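Local coordinates for outer membrane protein assembly factor BamA (Haemophilus ducreyi, PDB 4K3C), which probably acts in the complex that assembles and inserts beta-barrel proteins into the outer membrane, seen here as its barrel and two POTRA domains, at residues A178-D183 and L192-S197; I225-Y230 and K244-S249; A331-K336 and V349-S354; G371-T376 and A430-S435. All blocks are in the same frame, centred on the assembly; numbering follows the deposited sequence.

Contact 1 of 4, residues A178-D183 and L192-S197; sequences AGITQD and LGLNGS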
loop_
_atom_site.group_PDB
_atom_site.type_symbol
_atom_site.label_atom_id
_atom_site.label_comp_id
_atom_site.label_asym_id
_atom_site.label_seq_id
_atom_site.Cartn_x
_atom_site.Cartn_y
_atom_site.Cartn_z
ATOM N N ALA A 178 -18.001 -7.635 3.163
ATOM C CA ALA A 178 -18.616 -6.426 3.713
ATOM C C ALA A 178 -17.735 -5.950 4.839
ATOM O O ALA A 178 -16.790 -6.635 5.240
ATOM C CB ALA A 178 -20.023 -6.677 4.223
ATOM N N GLY A 179 -18.040 -4.768 5.341
ATOM C CA GLY A 179 -17.247 -4.182 6.395
ATOM C C GLY A 179 -17.908 -2.931 6.910
ATOM O O GLY A 179 -18.651 -2.249 6.210
ATOM N N ILE A 180 -17.640 -2.623 8.159
ATOM C CA ILE A 180 -18.260 -1.474 8.777
ATOM C C ILE A 180 -17.114 -0.754 9.472
ATOM O O ILE A 180 -16.172 -1.393 9.971
ATOM C CB ILE A 180 -19.461 -1.915 9.695
ATOM C CG1 ILE A 180 -20.234 -0.725 10.252
ATOM C CG2 ILE A 180 -19.017 -2.860 10.796
ATOM C CD1 ILE A 180 -19.651 -0.144 11.506
ATOM N N THR A 181 -17.155 0.572 9.437
ATOM C CA THR A 181 -16.014 1.380 9.860
ATOM C C THR A 181 -16.458 2.659 10.531
ATOM O O THR A 181 -17.324 3.347 10.018
ATOM C CB THR A 181 -15.151 1.804 8.661
ATOM O OG1 THR A 181 -14.723 0.648 7.940
ATOM C CG2 THR A 181 -13.931 2.577 9.133
ATOM N N GLN A 182 -15.870 2.976 11.679
ATOM C CA GLN A 182 -16.084 4.274 12.287
ATOM C C GLN A 182 -14.725 4.893 12.421
ATOM O O GLN A 182 -13.868 4.402 13.151
ATOM C CB GLN A 182 -16.771 4.160 13.656
ATOM C CG GLN A 182 -16.853 5.467 14.477
ATOM C CD GLN A 182 -17.906 6.457 13.965
ATOM O OE1 GLN A 182 -18.964 6.067 13.465
ATOM N NE2 GLN A 182 -17.613 7.747 14.095
ATOM N N ASP A 183 -14.526 5.969 11.680
ATOM C CA ASP A 183 -13.303 6.731 11.787
ATOM C C ASP A 183 -13.415 7.777 12.872
ATOM O O ASP A 183 -14.518 8.074 13.343
ATOM C CB ASP A 183 -13.012 7.408 10.475
ATOM C CG ASP A 183 -11.657 7.103 10.002
ATOM O OD1 ASP A 183 -10.714 7.361 10.791
ATOM O OD2 ASP A 183 -11.553 6.576 8.872
ATOM N N LEU A 192 -11.713 2.188 13.781
ATOM C CA LEU A 192 -12.124 0.864 14.185
ATOM C C LEU A 192 -12.928 0.263 13.054
ATOM O O LEU A 192 -13.769 0.936 12.466
ATOM C CB LEU A 192 -12.962 0.971 15.444
ATOM C CG LEU A 192 -13.607 -0.287 15.991
ATOM C CD1 LEU A 192 -12.554 -1.294 16.412
ATOM C CD2 LEU A 192 -14.486 0.107 17.167
ATOM N N GLY A 193 -12.674 -1.004 12.747
ATOM C CA GLY A 193 -13.367 -1.635 11.652
ATOM C C GLY A 193 -13.683 -3.082 11.874
ATOM O O GLY A 193 -12.920 -3.808 12.501
ATOM N N LEU A 194 -14.837 -3.476 11.359
ATOM C CA LEU A 194 -15.246 -4.863 11.321
ATOM C C LEU A 194 -15.322 -5.247 9.860
ATOM O O LEU A 194 -15.959 -4.568 9.044
ATOM C CB LEU A 194 -16.629 -5.038 11.957
ATOM C CG LEU A 194 -17.064 -6.345 12.634
ATOM C CD1 LEU A 194 -18.557 -6.431 12.654
ATOM C CD2 LEU A 194 -16.452 -7.576 11.975
ATOM N N ASN A 195 -14.683 -6.357 9.533
ATOM C CA ASN A 195 -14.616 -6.794 8.159
ATOM C C ASN A 195 -14.750 -8.294 8.039
ATOM O O ASN A 195 -14.213 -9.050 8.848
ATOM C CB ASN A 195 -13.304 -6.338 7.528
ATOM C CG ASN A 195 -13.448 -5.039 6.781
ATOM O OD1 ASN A 195 -13.122 -3.973 7.308
ATOM N ND2 ASN A 195 -13.951 -5.113 5.539
ATOM N N GLY A 196 -15.479 -8.720 7.022
ATOM C CA GLY A 196 -15.567 -10.129 6.716
ATOM C C GLY A 196 -15.676 -10.343 5.227
ATOM O O GLY A 196 -16.207 -9.478 4.514
ATOM N N SER A 197 -15.186 -11.494 4.765
ATOM C CA SER A 197 -15.149 -11.794 3.337
ATOM C C SER A 197 -15.150 -13.301 3.048
ATOM O O SER A 197 -14.815 -14.103 3.922
ATOM C CB SER A 197 -13.904 -11.193 2.745
ATOM O OG SER A 197 -12.784 -11.839 3.329
#
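Ile-180 and Leu-194 face each other as a hydrogen-bonded pair, and their side chains cross obliquely on the same side of the sheet. The torsion of Ile-180 puts CG1 anti to the backbone N (chi1 -174°). Its other branch, CG2, turns across the pair and meets Leu-194 CB at 3.4 Å, with Leu-194 CD1 a little farther from CG2, at 4.1 Å. Leu-192 points to this side too, and Leu-194 continues the apolar patch onto Val-205 of the next strand. The reverse side is polar. There Asn-195 leans back over Gly-179, its ND2 3.5 Å from Gly-179 CA, where the glycine carries no side chain to oppose it. Thr-181 sends its methyl across the strands, CG2 lying 3.7 Å from Leu-192 O, while its side chain also touches Ser-161 and Asn-163 of strand 160-169. Underneath, six backbone hydrogen bonds join the antiparallel pair; that from Ile-180 N to Leu-194 O is 2.7 Å long. A ladder of backbone bonds, with mostly aliphatic groups on one side, Gln-182 at its end, and Asn and Thr on the other, is consistent with a barrel wall separating lipid from a hydrated lumen.

Contact 2 of 4, residues I225-Y230 and K244-S249; sequences IFYEDY and KTYGAS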
loop_
_atom_site.group_PDB
_atom_site.type_symbol
_atom_site.label_atom_id
_atom_site.label_comp_id
_atom_site.label_asym_id
_atom_site.label_seq_id
_atom_site.Cartn_x
_atom_site.Cartn_y
_atom_site.Cartn_z
ATOM N N ILE A 225 -7.653 -8.522 15.319
ATOM C CA ILE A 225 -8.091 -9.797 15.837
ATOM C C ILE A 225 -8.884 -10.423 14.719
ATOM O O ILE A 225 -9.731 -9.768 14.115
ATOM C CB ILE A 225 -9.075 -9.624 16.974
ATOM C CG1 ILE A 225 -8.507 -8.722 18.061
ATOM C CG2 ILE A 225 -9.510 -10.989 17.527
ATOM C CD1 ILE A 225 -9.567 -8.331 19.095
ATOM N N PHE A 226 -8.658 -11.702 14.458
ATOM C CA PHE A 226 -9.192 -12.289 13.249
ATOM C C PHE A 226 -9.457 -13.763 13.390
ATOM O O PHE A 226 -8.819 -14.467 14.182
ATOM C CB PHE A 226 -8.211 -12.084 12.086
ATOM C CG PHE A 226 -6.895 -12.779 12.283
ATOM C CD1 PHE A 226 -5.851 -12.136 12.944
ATOM C CD2 PHE A 226 -6.701 -14.074 11.814
ATOM C CE1 PHE A 226 -4.633 -12.774 13.147
ATOM C CE2 PHE A 226 -5.483 -14.720 12.011
ATOM C CZ PHE A 226 -4.447 -14.068 12.681
ATOM N N TYR A 227 -10.379 -14.220 12.558
ATOM C CA TYR A 227 -10.710 -15.615 12.443
ATOM C C TYR A 227 -10.713 -15.960 10.944
ATOM O O TYR A 227 -11.227 -15.206 10.121
ATOM C CB TYR A 227 -12.067 -15.837 13.116
ATOM C CG TYR A 227 -12.822 -17.079 12.718
ATOM C CD1 TYR A 227 -12.298 -18.343 12.950
ATOM C CD2 TYR A 227 -14.076 -16.986 12.145
ATOM C CE1 TYR A 227 -12.997 -19.483 12.605
ATOM C CE2 TYR A 227 -14.781 -18.115 11.790
ATOM C CZ TYR A 227 -14.238 -19.363 12.023
ATOM O OH TYR A 227 -14.948 -20.495 11.675
ATOM N N GLU A 228 -10.088 -17.067 10.574
ATOM C CA GLU A 228 -10.159 -17.517 9.199
ATOM C C GLU A 228 -10.595 -18.965 9.193
ATOM O O GLU A 228 -10.075 -19.776 9.952
ATOM C CB GLU A 228 -8.823 -17.374 8.461
ATOM C CG GLU A 228 -8.842 -18.028 7.059
ATOM C CD GLU A 228 -7.533 -17.895 6.280
ATOM O OE1 GLU A 228 -7.579 -17.620 5.058
ATOM O OE2 GLU A 228 -6.456 -18.086 6.880
ATOM N N ASP A 229 -11.566 -19.278 8.341
ATOM C CA ASP A 229 -11.986 -20.652 8.118
ATOM C C ASP A 229 -11.615 -21.073 6.709
ATOM O O ASP A 229 -12.366 -20.804 5.776
ATOM C CB ASP A 229 -13.490 -20.799 8.325
ATOM C CG ASP A 229 -13.931 -22.250 8.358
ATOM O OD1 ASP A 229 -13.140 -23.095 8.831
ATOM O OD2 ASP A 229 -15.062 -22.550 7.913
ATOM N N TYR A 230 -10.457 -21.727 6.573
ATOM C CA TYR A 230 -9.901 -22.174 5.281
ATOM C C TYR A 230 -10.329 -23.590 4.930
ATOM O O TYR A 230 -10.347 -24.478 5.791
ATOM C CB TYR A 230 -8.381 -22.130 5.331
ATOM C CG TYR A 230 -7.691 -22.402 4.032
ATOM C CD1 TYR A 230 -7.633 -21.435 3.050
ATOM C CD2 TYR A 230 -7.056 -23.618 3.790
ATOM C CE1 TYR A 230 -6.980 -21.672 1.837
ATOM C CE2 TYR A 230 -6.390 -23.865 2.583
ATOM C CZ TYR A 230 -6.359 -22.882 1.613
ATOM O OH TYR A 230 -5.726 -23.087 0.408
ATOM N N LYS A 244 -8.575 -23.954 10.522
ATOM C CA LYS A 244 -9.402 -22.973 11.193
ATOM C C LYS A 244 -8.415 -22.204 12.028
ATOM O O LYS A 244 -7.655 -22.792 12.801
ATOM C CB LYS A 244 -10.425 -23.674 12.087
ATOM C CG LYS A 244 -11.647 -22.862 12.459
ATOM C CD LYS A 244 -12.659 -23.768 13.182
ATOM C CE LYS A 244 -14.007 -23.087 13.438
ATOM N NZ LYS A 244 -14.981 -24.004 14.101
ATOM N N THR A 245 -8.354 -20.896 11.854
ATOM C CA THR A 245 -7.433 -20.199 12.711
ATOM C C THR A 245 -7.965 -18.914 13.293
ATOM O O THR A 245 -8.733 -18.197 12.656
ATOM C CB THR A 245 -6.058 -19.970 12.071
ATOM O OG1 THR A 245 -5.700 -18.594 12.241
ATOM C CG2 THR A 245 -6.071 -20.330 10.618
ATOM N N TYR A 246 -7.559 -18.663 14.535
ATOM C CA TYR A 246 -7.831 -17.408 15.191
ATOM C C TYR A 246 -6.496 -16.839 15.630
ATOM O O TYR A 246 -5.548 -17.583 15.872
ATOM C CB TYR A 246 -8.686 -17.608 16.432
ATOM C CG TYR A 246 -9.698 -18.722 16.396
ATOM C CD1 TYR A 246 -9.336 -20.037 16.693
ATOM C CD2 TYR A 246 -11.037 -18.454 16.153
ATOM C CE1 TYR A 246 -10.282 -21.064 16.713
ATOM C CE2 TYR A 246 -11.993 -19.470 16.168
ATOM C CZ TYR A 246 -11.615 -20.775 16.446
ATOM O OH TYR A 246 -12.578 -21.778 16.456
ATOM N N GLY A 247 -6.429 -15.523 15.754
ATOM C CA GLY A 247 -5.216 -14.899 16.229
ATOM C C GLY A 247 -5.466 -13.444 16.543
ATOM O O GLY A 247 -6.582 -12.965 16.407
ATOM N N ALA A 248 -4.426 -12.740 16.964
ATOM C CA ALA A 248 -4.542 -11.335 17.290
ATOM C C ALA A 248 -3.162 -10.725 17.230
ATOM O O ALA A 248 -2.174 -11.415 17.458
ATOM C CB ALA A 248 -5.130 -11.174 18.662
ATOM N N SER A 249 -3.060 -9.442 16.938
ATOM C CA SER A 249 -1.736 -8.941 16.635
ATOM C C SER A 249 -1.619 -7.446 16.666
ATOM O O SER A 249 -2.502 -6.727 16.211
ATOM C CB SER A 249 -1.345 -9.393 15.245
ATOM O OG SER A 249 -1.879 -8.498 14.293
#
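Tyr-227 and Tyr-246 form an aromatic pair across strands 225-230 and 244-249. Their side chains leave the sheet together in one direction, with ring planes 19° apart. The rings are slid so far that they barely overlap, centroids 5.2 Å apart, and the touch is local, Tyr-227 CD1 to Tyr-246 CE2 at 3.4 Å. Aliphatic contact adds to it: the extended chain of Lys-244 crosses Tyr-227, its CG in the ring plane at the edge, 3.6 Å from CE1 of Tyr-227, and its CE near the hydroxyl. Asp-229 OD1 and Lys-244 NZ, 5.7 Å apart, are of opposite charge but do not pair. A CH-pi contact marks the other side of the sheet. Phe-226 has CG between its backbone N and carbonyl carbon (chi1 64°), and its ring lies against Gly-247, whose CA is 4.0 Å from the ring centroid, over the face. On that side the carboxylate of Glu-228 forms a salt bridge with Arg-243 and a hydrogen bond with Ser-202. Backbone hydrogen bonds bind Phe-226 to Gly-247 and Glu-228 to Thr-245 in both directions; the bond from Glu-228 N to Thr-245 O measures 2.7 Å. The whole is an antiparallel beta hairpin of the Omp85 barrel wall, its tyrosines on one side and Phe-226, Glu-228 and Thr-245 on the other.

Contact 3 of 4, residues A331-K336 and V349-S354; sequences ANISGK and VGTNFS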
loop_
_atom_site.group_PDB
_atom_site.type_symbol
_atom_site.label_atom_id
_atom_site.label_comp_id
_atom_site.label_asym_id
_atom_site.label_seq_id
_atom_site.Cartn_x
_atom_site.Cartn_y
_atom_site.Cartn_z
ATOM N N ALA A 331 9.027 -2.080 -4.269
ATOM C CA ALA A 331 9.658 -3.263 -3.725
ATOM C C ALA A 331 9.372 -3.477 -2.236
ATOM O O ALA A 331 8.985 -2.554 -1.514
ATOM C CB ALA A 331 11.151 -3.239 -4.010
ATOM N N ASN A 332 9.567 -4.715 -1.799
ATOM C CA ASN A 332 9.299 -5.113 -0.438
ATOM C C ASN A 332 10.345 -6.108 0.073
ATOM O O ASN A 332 10.814 -6.983 -0.664
ATOM C CB ASN A 332 7.916 -5.750 -0.361
ATOM C CG ASN A 332 7.511 -6.073 1.066
ATOM O OD1 ASN A 332 8.045 -6.996 1.689
ATOM N ND2 ASN A 332 6.558 -5.311 1.593
ATOM N N ILE A 333 10.699 -5.963 1.345
ATOM C CA ILE A 333 11.513 -6.933 2.064
ATOM C C ILE A 333 10.781 -7.250 3.378
ATOM O O ILE A 333 10.584 -6.370 4.225
ATOM C CB ILE A 333 12.968 -6.400 2.295
ATOM C CG1 ILE A 333 13.904 -7.040 1.296
ATOM C CG2 ILE A 333 13.517 -6.786 3.665
ATOM C CD1 ILE A 333 13.919 -8.543 1.459
ATOM N N SER A 334 10.336 -8.493 3.534
ATOM C CA SER A 334 9.590 -8.876 4.733
ATOM C C SER A 334 10.119 -10.150 5.388
ATOM O O SER A 334 10.762 -10.976 4.745
ATOM C CB SER A 334 8.101 -9.000 4.425
ATOM O OG SER A 334 7.883 -9.791 3.266
ATOM N N GLY A 335 9.850 -10.292 6.680
ATOM C CA GLY A 335 10.329 -11.427 7.445
ATOM C C GLY A 335 9.418 -11.776 8.608
ATOM O O GLY A 335 8.874 -10.891 9.282
ATOM N N LYS A 336 9.249 -13.074 8.845
ATOM C CA LYS A 336 8.482 -13.565 9.985
ATOM C C LYS A 336 9.350 -14.529 10.758
ATOM O O LYS A 336 10.164 -15.231 10.180
ATOM C CB LYS A 336 7.251 -14.308 9.514
ATOM C CG LYS A 336 6.016 -14.084 10.348
ATOM C CD LYS A 336 4.979 -15.163 10.021
ATOM C CE LYS A 336 3.845 -15.220 11.021
ATOM N NZ LYS A 336 3.448 -16.648 11.207
ATOM N N VAL A 349 10.940 -15.317 4.908
ATOM C CA VAL A 349 11.511 -14.072 4.394
ATOM C C VAL A 349 11.164 -13.951 2.910
ATOM O O VAL A 349 11.204 -14.950 2.202
ATOM C CB VAL A 349 13.049 -14.030 4.608
ATOM C CG1 VAL A 349 13.737 -15.182 3.881
ATOM C CG2 VAL A 349 13.624 -12.698 4.161
ATOM N N GLY A 350 10.799 -12.749 2.449
ATOM C CA GLY A 350 10.314 -12.544 1.086
ATOM C C GLY A 350 10.775 -11.239 0.436
ATOM O O GLY A 350 11.072 -10.257 1.127
ATOM N N THR A 351 10.775 -11.177 -0.884
ATOM C CA THR A 351 11.207 -9.976 -1.557
ATOM C C THR A 351 10.574 -9.826 -2.883
ATOM O O THR A 351 10.787 -10.645 -3.712
ATOM C CB THR A 351 12.673 -10.056 -1.858
ATOM O OG1 THR A 351 13.339 -10.597 -0.735
ATOM C CG2 THR A 351 13.233 -8.705 -2.111
ATOM N N ASN A 352 9.837 -8.755 -3.109
ATOM C CA ASN A 352 9.323 -8.473 -4.427
ATOM C C ASN A 352 9.769 -7.163 -4.948
ATOM O O ASN A 352 10.228 -6.336 -4.228
ATOM C CB ASN A 352 7.825 -8.447 -4.457
ATOM C CG ASN A 352 7.248 -9.446 -3.620
ATOM O OD1 ASN A 352 7.008 -9.193 -2.473
ATOM N ND2 ASN A 352 7.012 -10.614 -4.160
ATOM N N PHE A 353 9.559 -6.990 -6.232
ATOM C CA PHE A 353 10.104 -5.922 -6.988
ATOM C C PHE A 353 9.179 -5.812 -8.135
ATOM O O PHE A 353 8.815 -6.791 -8.705
ATOM C CB PHE A 353 11.455 -6.375 -7.491
ATOM C CG PHE A 353 11.985 -5.574 -8.608
ATOM C CD1 PHE A 353 12.155 -4.229 -8.483
ATOM C CD2 PHE A 353 12.344 -6.172 -9.778
ATOM C CE1 PHE A 353 12.646 -3.493 -9.507
ATOM C CE2 PHE A 353 12.839 -5.436 -10.797
ATOM C CZ PHE A 353 12.987 -4.092 -10.660
ATOM N N SER A 354 8.778 -4.612 -8.465
ATOM C CA SER A 354 8.104 -4.381 -9.701
ATOM C C SER A 354 8.581 -3.026 -10.118
ATOM O O SER A 354 8.682 -2.147 -9.305
ATOM C CB SER A 354 6.614 -4.397 -9.510
ATOM O OG SER A 354 6.231 -3.258 -8.798
#
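The carboxamides of Asn-332 and Asn-352 lie on one side of the sheet, on facing residues, but do not meet; OD1 of Asn-352 comes within 4.1 Å of the CB of Asn-332. The amide of Asn-332 looks elsewhere, its ND2 hydrogen-bonded to Asn-315 and its OD1 weakly reached by Ser-334 OG. On the other side Phe-353 touches Thr-369 of strand 366-378; Ala-331 CB approaches Phe-353 at its CA, 4.1 Å away. Strands 328-338 and 346-358 make a beta hairpin of the Omp85 membrane barrel; the aliphatic side is on the surface, consistent with facing lipid, and the Asn and Ser side with facing the lumen. On the aliphatic side Ile-333 and Thr-351 run alongside each other. Ile-333 CG1 is 3.9 Å from CG2 of Thr-351, a methyl set anti to its backbone N, and Ile-333 CD1 ends near both Thr-351 OG1 and Gly-350 O. Val-349 CG2, likewise anti to the backbone N, leans on Ser-334 O at 3.4 Å. Paired backbone hydrogen bonds join Asn-332 with Asn-352 and Ser-334 with Gly-350; the bond from Gly-350 N to Ser-334 O is 2.9 Å long, whereas that from Asn-352 N to Asn-332 O is longer, 3.2 Å, and more bent.

Contact 4 of 4, residues G371-T376 and A430-S435; sequences GGLAYT and AMVNAS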
loop_
_atom_site.group_PDB
_atom_site.type_symbol
_atom_site.label_atom_id
_atom_site.label_comp_id
_atom_site.label_asym_id
_atom_site.label_seq_id
_atom_site.Cartn_x
_atom_site.Cartn_y
_atom_site.Cartn_z
ATOM N N GLY A 371 9.665 -9.444 -10.098
ATOM C CA GLY A 371 10.370 -10.607 -9.589
ATOM C C GLY A 371 10.069 -10.825 -8.121
ATOM O O GLY A 371 9.972 -9.874 -7.361
ATOM N N GLY A 372 9.918 -12.075 -7.714
ATOM C CA GLY A 372 9.663 -12.366 -6.325
ATOM C C GLY A 372 10.420 -13.573 -5.826
ATOM O O GLY A 372 10.594 -14.550 -6.545
ATOM N N LEU A 373 10.862 -13.502 -4.576
ATOM C CA LEU A 373 11.643 -14.550 -3.963
ATOM C C LEU A 373 11.049 -14.827 -2.599
ATOM O O LEU A 373 10.828 -13.902 -1.815
ATOM C CB LEU A 373 13.060 -14.048 -3.798
ATOM C CG LEU A 373 14.224 -14.909 -4.263
ATOM C CD1 LEU A 373 15.465 -14.020 -4.340
ATOM C CD2 LEU A 373 14.446 -16.089 -3.306
ATOM N N ALA A 374 10.786 -16.100 -2.319
ATOM C CA ALA A 374 10.155 -16.510 -1.064
ATOM C C ALA A 374 10.860 -17.718 -0.498
ATOM O O ALA A 374 11.076 -18.700 -1.198
ATOM C CB ALA A 374 8.717 -16.849 -1.292
ATOM N N TYR A 375 11.192 -17.669 0.780
ATOM C CA TYR A 375 11.920 -18.763 1.378
ATOM C C TYR A 375 11.546 -18.975 2.834
ATOM O O TYR A 375 11.531 -18.037 3.629
ATOM C CB TYR A 375 13.415 -18.517 1.265
ATOM C CG TYR A 375 14.229 -19.523 2.013
ATOM C CD1 TYR A 375 14.207 -20.857 1.662
ATOM C CD2 TYR A 375 15.019 -19.142 3.075
ATOM C CE1 TYR A 375 14.964 -21.793 2.348
ATOM C CE2 TYR A 375 15.777 -20.062 3.775
ATOM C CZ TYR A 375 15.751 -21.385 3.402
ATOM O OH TYR A 375 16.507 -22.294 4.098
ATOM N N THR A 376 11.250 -20.222 3.174
ATOM C CA THR A 376 10.972 -20.599 4.544
ATOM C C THR A 376 11.946 -21.673 4.947
ATOM O O THR A 376 12.245 -22.565 4.168
ATOM C CB THR A 376 9.547 -21.217 4.708
ATOM O OG1 THR A 376 8.583 -20.420 4.017
ATOM C CG2 THR A 376 9.144 -21.304 6.184
ATOM N N ALA A 430 10.557 -22.909 -1.053
ATOM C CA ALA A 430 11.357 -21.976 -1.852
ATOM C C ALA A 430 10.679 -21.707 -3.174
ATOM O O ALA A 430 10.376 -22.625 -3.926
ATOM C CB ALA A 430 12.726 -22.503 -2.078
ATOM N N MET A 431 10.433 -20.434 -3.440
ATOM C CA MET A 431 9.724 -20.020 -4.627
ATOM C C MET A 431 10.524 -18.874 -5.246
ATOM O O MET A 431 11.052 -18.026 -4.529
ATOM C CB MET A 431 8.296 -19.578 -4.262
ATOM C CG MET A 431 7.513 -18.984 -5.408
ATOM S SD MET A 431 5.723 -19.145 -5.294
ATOM C CE MET A 431 5.381 -17.979 -4.003
ATOM N N VAL A 432 10.684 -18.892 -6.563
ATOM C CA VAL A 432 11.141 -17.721 -7.274
ATOM C C VAL A 432 10.231 -17.589 -8.482
ATOM O O VAL A 432 9.831 -18.584 -9.098
ATOM C CB VAL A 432 12.643 -17.792 -7.704
ATOM C CG1 VAL A 432 13.082 -16.476 -8.314
ATOM C CG2 VAL A 432 13.549 -18.110 -6.530
ATOM N N ASN A 433 9.868 -16.359 -8.798
ATOM C CA ASN A 433 9.103 -16.101 -9.993
ATOM C C ASN A 433 9.623 -14.808 -10.578
ATOM O O ASN A 433 10.209 -13.992 -9.864
ATOM C CB ASN A 433 7.621 -15.968 -9.666
ATOM C CG ASN A 433 7.311 -14.722 -8.836
ATOM O OD1 ASN A 433 7.953 -14.459 -7.827
ATOM N ND2 ASN A 433 6.334 -13.946 -9.276
ATOM N N ALA A 434 9.442 -14.624 -11.878
ATOM C CA ALA A 434 9.755 -13.341 -12.479
ATOM C C ALA A 434 8.923 -13.189 -13.715
ATOM O O ALA A 434 8.276 -14.144 -14.158
ATOM C CB ALA A 434 11.193 -13.239 -12.803
ATOM N N SER A 435 8.925 -11.985 -14.267
ATOM C CA SER A 435 7.992 -11.662 -15.330
ATOM C C SER A 435 8.518 -10.456 -16.088
ATOM O O SER A 435 9.172 -9.580 -15.515
ATOM C CB SER A 435 6.627 -11.362 -14.728
ATOM O OG SER A 435 5.601 -11.510 -15.683
#
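Val-432 meets strand 371-376 with both methyls, as its first torsion dictates: CG1 stands anti to the backbone N (chi1 -174°), 3.6 Å from Gly-372 O, and CG2 swings beside the N, 3.9 Å from Leu-373 CD2. The two strands are antiparallel neighbours in the wall of the Omp85 barrel, but the link between them is no tight turn: more than fifty residues intervene, forming the long extracellular loop known in the BamA family as L6. Leu-373 and Val-432 stand shoulder to shoulder on one side of the sheet. Met-431, on the other side, also has CG anti to its backbone N (chi1 174°); its CB abuts Ala-374 CB at 4.1 Å, and the chain bends at the sulfur. The loop returns to the same side as Met-431 and Ala-374, where Tyr-390 touches Ala-374 and Ala-392 touches Met-431, consistent with its folding back into the barrel. Four backbone hydrogen bonds hold the pair, two between Gly-372 and Asn-433 and two, Ala-374 N to Met-431 O and Met-431 N to Ala-374 O, each 2.9 Å. Gly-371 and Gly-372 have no side chains, and Gly-371 CA comes within 4.0 Å of Ala-434 CA. At the other end the Tyr-375 ring turns its edge to Ala-430, whose CB lies near the ring plane, 4.3 Å from Tyr-375 CD1.

In the fold
The four contacts follow one another along the chain, each closing before the next opens, and all belong to the antiparallel wall of the membrane barrel. Contacts 1 and 2 lie on the same side of the chain's centre, their centres 16 Å apart, with strand 202-211 between their hairpins. Contacts 3 and 4 are immediate neighbours, centres 9 Å apart: strands 346-358 and 366-378 pair directly, with probable hydrogen bonds from Thr-351 N to Leu-373 O and from Val-349 N to Tyr-375 O. Contacts 1 and 4 are the farthest apart, centres 32 Å from each other. Contacts 1 to 3 are hairpins and contact 4 joins strands flanking the long loop, so all four are steps of one up-and-down barrel wall that would span the outer membrane.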